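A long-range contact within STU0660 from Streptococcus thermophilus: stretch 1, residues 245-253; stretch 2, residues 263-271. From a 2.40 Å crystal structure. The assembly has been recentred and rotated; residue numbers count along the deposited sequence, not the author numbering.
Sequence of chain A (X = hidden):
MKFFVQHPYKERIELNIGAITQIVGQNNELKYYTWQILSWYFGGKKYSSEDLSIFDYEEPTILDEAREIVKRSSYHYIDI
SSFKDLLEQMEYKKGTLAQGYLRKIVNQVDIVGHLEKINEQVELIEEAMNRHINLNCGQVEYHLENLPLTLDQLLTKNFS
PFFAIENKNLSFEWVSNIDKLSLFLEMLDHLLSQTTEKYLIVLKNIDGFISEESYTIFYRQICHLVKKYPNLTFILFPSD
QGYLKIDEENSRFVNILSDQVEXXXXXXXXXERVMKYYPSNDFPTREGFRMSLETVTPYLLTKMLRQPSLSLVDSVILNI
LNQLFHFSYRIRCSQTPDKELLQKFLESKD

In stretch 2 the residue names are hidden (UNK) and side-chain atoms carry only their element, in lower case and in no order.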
# COMPACT_ATOMS: atom_id res chain seq x y z
N LYS A 245 45.05 5.11 16.55
CA LYS A 245 45.72 6.19 17.28
C LYS A 245 45.80 5.82 18.75
O LYS A 245 44.77 5.58 19.39
CB LYS A 245 44.95 7.52 17.14
CG LYS A 245 44.74 8.00 15.72
CD LYS A 245 46.07 8.24 15.01
CE LYS A 245 45.86 8.54 13.53
NZ LYS A 245 47.14 8.74 12.78
N ILE A 246 47.00 5.79 19.30
CA ILE A 246 47.19 5.46 20.71
C ILE A 246 47.81 6.60 21.51
O ILE A 246 48.83 7.16 21.11
CB ILE A 246 48.09 4.21 20.88
CG1 ILE A 246 47.37 2.97 20.35
CG2 ILE A 246 48.47 4.02 22.34
CD1 ILE A 246 48.17 1.69 20.47
N ASP A 247 47.18 6.96 22.62
CA ASP A 247 47.69 8.00 23.52
C ASP A 247 47.32 7.62 24.95
O ASP A 247 46.63 6.62 25.15
CB ASP A 247 47.14 9.40 23.17
CG ASP A 247 45.63 9.50 23.31
OD1 ASP A 247 45.08 9.04 24.34
OD2 ASP A 247 44.99 10.08 22.40
N GLU A 248 47.77 8.40 25.93
CA GLU A 248 47.48 8.09 27.33
C GLU A 248 45.99 8.02 27.66
O GLU A 248 45.57 7.19 28.47
CB GLU A 248 48.14 9.11 28.26
CG GLU A 248 49.52 8.70 28.78
CD GLU A 248 49.51 7.36 29.53
OE1 GLU A 248 48.46 6.67 29.56
OE2 GLU A 248 50.57 6.98 30.08
N GLU A 249 45.19 8.87 27.04
CA GLU A 249 43.77 8.91 27.31
C GLU A 249 42.94 7.76 26.76
O GLU A 249 42.13 7.18 27.49
CB GLU A 249 43.18 10.23 26.82
CG GLU A 249 43.89 11.44 27.38
CD GLU A 249 44.11 11.32 28.88
OE1 GLU A 249 43.10 11.20 29.63
OE2 GLU A 249 45.29 11.33 29.32
N ASN A 250 43.13 7.42 25.49
CA ASN A 250 42.34 6.37 24.84
C ASN A 250 42.93 4.97 24.88
O ASN A 250 42.27 4.01 24.50
CB ASN A 250 42.08 6.75 23.38
CG ASN A 250 43.35 6.73 22.52
OD1 ASN A 250 44.40 6.21 22.93
ND2 ASN A 250 43.25 7.28 21.32
N SER A 251 44.16 4.84 25.35
CA SER A 251 44.85 3.55 25.42
C SER A 251 44.02 2.35 25.92
O SER A 251 43.96 1.31 25.27
CB SER A 251 46.09 3.69 26.29
OG SER A 251 46.91 2.55 26.16
N ARG A 252 43.39 2.51 27.08
CA ARG A 252 42.59 1.45 27.68
C ARG A 252 41.35 1.08 26.88
O ARG A 252 40.77 0.01 27.09
CB ARG A 252 42.19 1.86 29.11
CG ARG A 252 43.36 1.82 30.10
CD ARG A 252 42.94 2.25 31.51
NE ARG A 252 42.59 3.67 31.58
CZ ARG A 252 41.36 4.13 31.78
NH1 ARG A 252 40.34 3.29 31.94
NH2 ARG A 252 41.15 5.45 31.81
N PHE A 253 40.94 1.94 25.96
CA PHE A 253 39.76 1.67 25.17
C PHE A 253 40.06 1.09 23.80
O PHE A 253 39.18 1.03 22.92
CB PHE A 253 38.92 2.94 25.10
CG PHE A 253 38.68 3.53 26.45
CD1 PHE A 253 38.04 2.79 27.44
CD2 PHE A 253 39.18 4.79 26.77
CE1 PHE A 253 37.91 3.28 28.74
CE2 PHE A 253 39.05 5.30 28.07
CZ PHE A 253 38.42 4.54 29.05
N UNK A 263 41.94 -5.72 26.16
CA UNK A 263 42.04 -4.31 25.83
C UNK A 263 43.40 -3.87 26.36
O UNK A 263 43.93 -4.50 27.28
c UNK A 263 41.42 -3.22 30.03
c UNK A 263 40.90 -3.50 26.45
c UNK A 263 39.85 -4.06 28.75
n UNK A 263 40.25 -3.83 30.05
c UNK A 263 40.82 -3.58 27.94
n UNK A 263 41.79 -3.06 28.77
N UNK A 264 44.00 -2.86 25.75
CA UNK A 264 45.31 -2.39 26.19
C UNK A 264 45.24 -1.78 27.58
O UNK A 264 44.15 -1.48 28.09
c UNK A 264 47.32 -2.89 23.89
c UNK A 264 46.82 -0.61 23.02
c UNK A 264 45.88 -1.34 25.21
c UNK A 264 46.28 -1.79 23.80
N UNK A 265 46.42 -1.62 28.19
CA UNK A 265 46.55 -1.03 29.52
C UNK A 265 46.97 0.42 29.29
O UNK A 265 46.95 0.90 28.15
c UNK A 265 48.40 -4.12 30.00
c UNK A 265 47.26 -5.98 31.02
c UNK A 265 47.65 -1.73 30.31
c UNK A 265 46.43 -3.73 31.30
c UNK A 265 47.48 -3.22 30.52
c UNK A 265 48.30 -5.49 30.24
c UNK A 265 46.32 -5.10 31.55
o UNK A 265 47.21 -7.33 31.28
N UNK A 266 47.34 1.12 30.35
CA UNK A 266 47.81 2.49 30.21
C UNK A 266 49.17 2.40 29.52
O UNK A 266 49.90 1.42 29.72
c UNK A 266 47.98 3.16 31.58
o UNK A 266 46.43 2.85 33.35
c UNK A 266 46.65 3.43 32.26
o UNK A 266 45.83 4.20 31.72
N UNK A 267 49.49 3.40 28.72
CA UNK A 267 50.74 3.45 27.98
C UNK A 267 51.99 3.46 28.87
O UNK A 267 52.94 2.71 28.62
c UNK A 267 50.78 4.69 27.05
c UNK A 267 49.50 4.74 26.23
c UNK A 267 52.00 4.64 26.16
N UNK A 268 52.00 4.30 29.89
CA UNK A 268 53.16 4.35 30.78
C UNK A 268 53.35 3.00 31.46
O UNK A 268 54.48 2.52 31.64
c UNK A 268 52.99 5.46 31.83
c UNK A 268 54.22 5.66 32.72
c UNK A 268 55.51 5.85 31.92
o UNK A 268 56.58 5.40 32.39
o UNK A 268 55.46 6.47 30.83
N UNK A 269 52.25 2.38 31.85
CA UNK A 269 52.32 1.08 32.49
C UNK A 269 53.03 0.09 31.56
O UNK A 269 53.99 -0.57 31.95
c UNK A 269 51.09 -2.36 35.24
c UNK A 269 50.87 -0.83 33.37
c UNK A 269 50.68 -1.92 32.52
c UNK A 269 50.89 -3.45 34.38
c UNK A 269 51.08 -1.06 34.73
c UNK A 269 50.69 -3.23 33.02
c UNK A 269 50.91 0.57 32.81
N UNK A 270 52.56 -0.01 30.32
CA UNK A 270 53.13 -0.93 29.35
C UNK A 270 54.57 -0.59 28.96
O UNK A 270 55.38 -1.49 28.72
c UNK A 270 52.27 -0.97 28.09
se UNK A 270 49.87 -1.70 26.73
c UNK A 270 50.86 -1.46 28.37
c UNK A 270 49.43 0.14 26.36
N UNK A 271 54.88 0.69 28.91
CA UNK A 271 56.23 1.09 28.56
C UNK A 271 57.20 0.51 29.57
O UNK A 271 58.20 -0.12 29.21
c UNK A 271 60.31 4.00 27.58
c UNK A 271 56.36 2.61 28.56
c UNK A 271 57.75 3.10 28.22
c UNK A 271 59.89 3.99 28.91
c UNK A 271 58.61 3.54 29.21
o UNK A 271 61.58 4.44 27.27
c UNK A 271 58.19 3.13 26.89
c UNK A 271 59.47 3.57 26.57

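Position 263 carries one carbon and then a five-membered ring of three carbons and two nitrogens. Its CB lies 3.6 Å from Arg-252 O. The ring makes it His-263, and that ring is held by its own stretch, where His-263 ND1 donates to the backbone O of position 264 at 2.9 Å.

Position 264 has four carbons, forked at the second. One terminal methyl sits 3.7 Å from Ile-246 CD1, and its CB packs 3.3 Å from Ser-251 O. A γ-branched aliphatic chain is Leu-264. Its backbone takes part as well: Leu-264 O receives a CA-H...O contact from Arg-252 CA at 3.3 Å, and Arg-252 CA and Leu-264 CA are 4.9 Å apart.

At position 265 one carbon leads to a six-carbon ring bearing an oxygen. The CA-to-CB bond points away from stretch 1, and the backbone does the work: Ser-251 OG donates a short hydrogen bond, 2.6 Å long, to the backbone O of 265. The ring with its oxygen identifies Tyr-265.

Position 266 shows two carbons, the second carrying two oxygens. One of these oxygens meets Arg-252 NE at 3.3 Å near the guanidinium plane, a salt bridge whose hydrogen bond is weak. So short a carboxylate is Asp-266. Although the residue occupies the N-cap position, its side chain makes no capping bond.

Position 267 has one carbon carrying two more. Its CA-to-CB bond points toward stretch 1, where one of the two outer carbons of 267 lies 3.4 Å from Ser-251 OG, 3.6 Å from Asp-247 O and 4.1 Å from Ile-246 CG2; this is the β-branched Val-267.

Position 268 has three carbons, the last bearing two oxygens. Its amide matters most here, since the backbone N of 268 donates to Glu-248 OE2 at 3.0 Å. The longer carboxylate is Glu-268, while its OE1 is bonded elsewhere in the structure.

Position 269, one carbon and a plain six-carbon ring, leads away and makes no contact; it is Phe-269.

Position 270 is an unbranched chain of two carbons, selenium and a carbon, whose terminal carbon reaches to 3.5 Å from Ser-251 OG, hence Met-270 as selenomethionine.

Position 271, one carbon, then a six-carbon ring bearing an oxygen, lies beyond the reach of stretch 1 and is Tyr-271.

The contact joins a small apolar patch, Ile-246 with Leu-264 and Val-267, to polar bonds that largely read backbone. Ser-251 takes a carbonyl just before the helix, and Glu-248 takes an amide in its first turn, where no earlier helical carbonyl competes. Within stretch 1, Asp-247 and Asn-250 brace the turn: Asn-250 N donates to Asp-247 OD1 at 2.8 Å, and Asp-247 N to Asn-250 OD1 at 2.9 Å.

Stretch 2 (263-271) HLYDVEFMY
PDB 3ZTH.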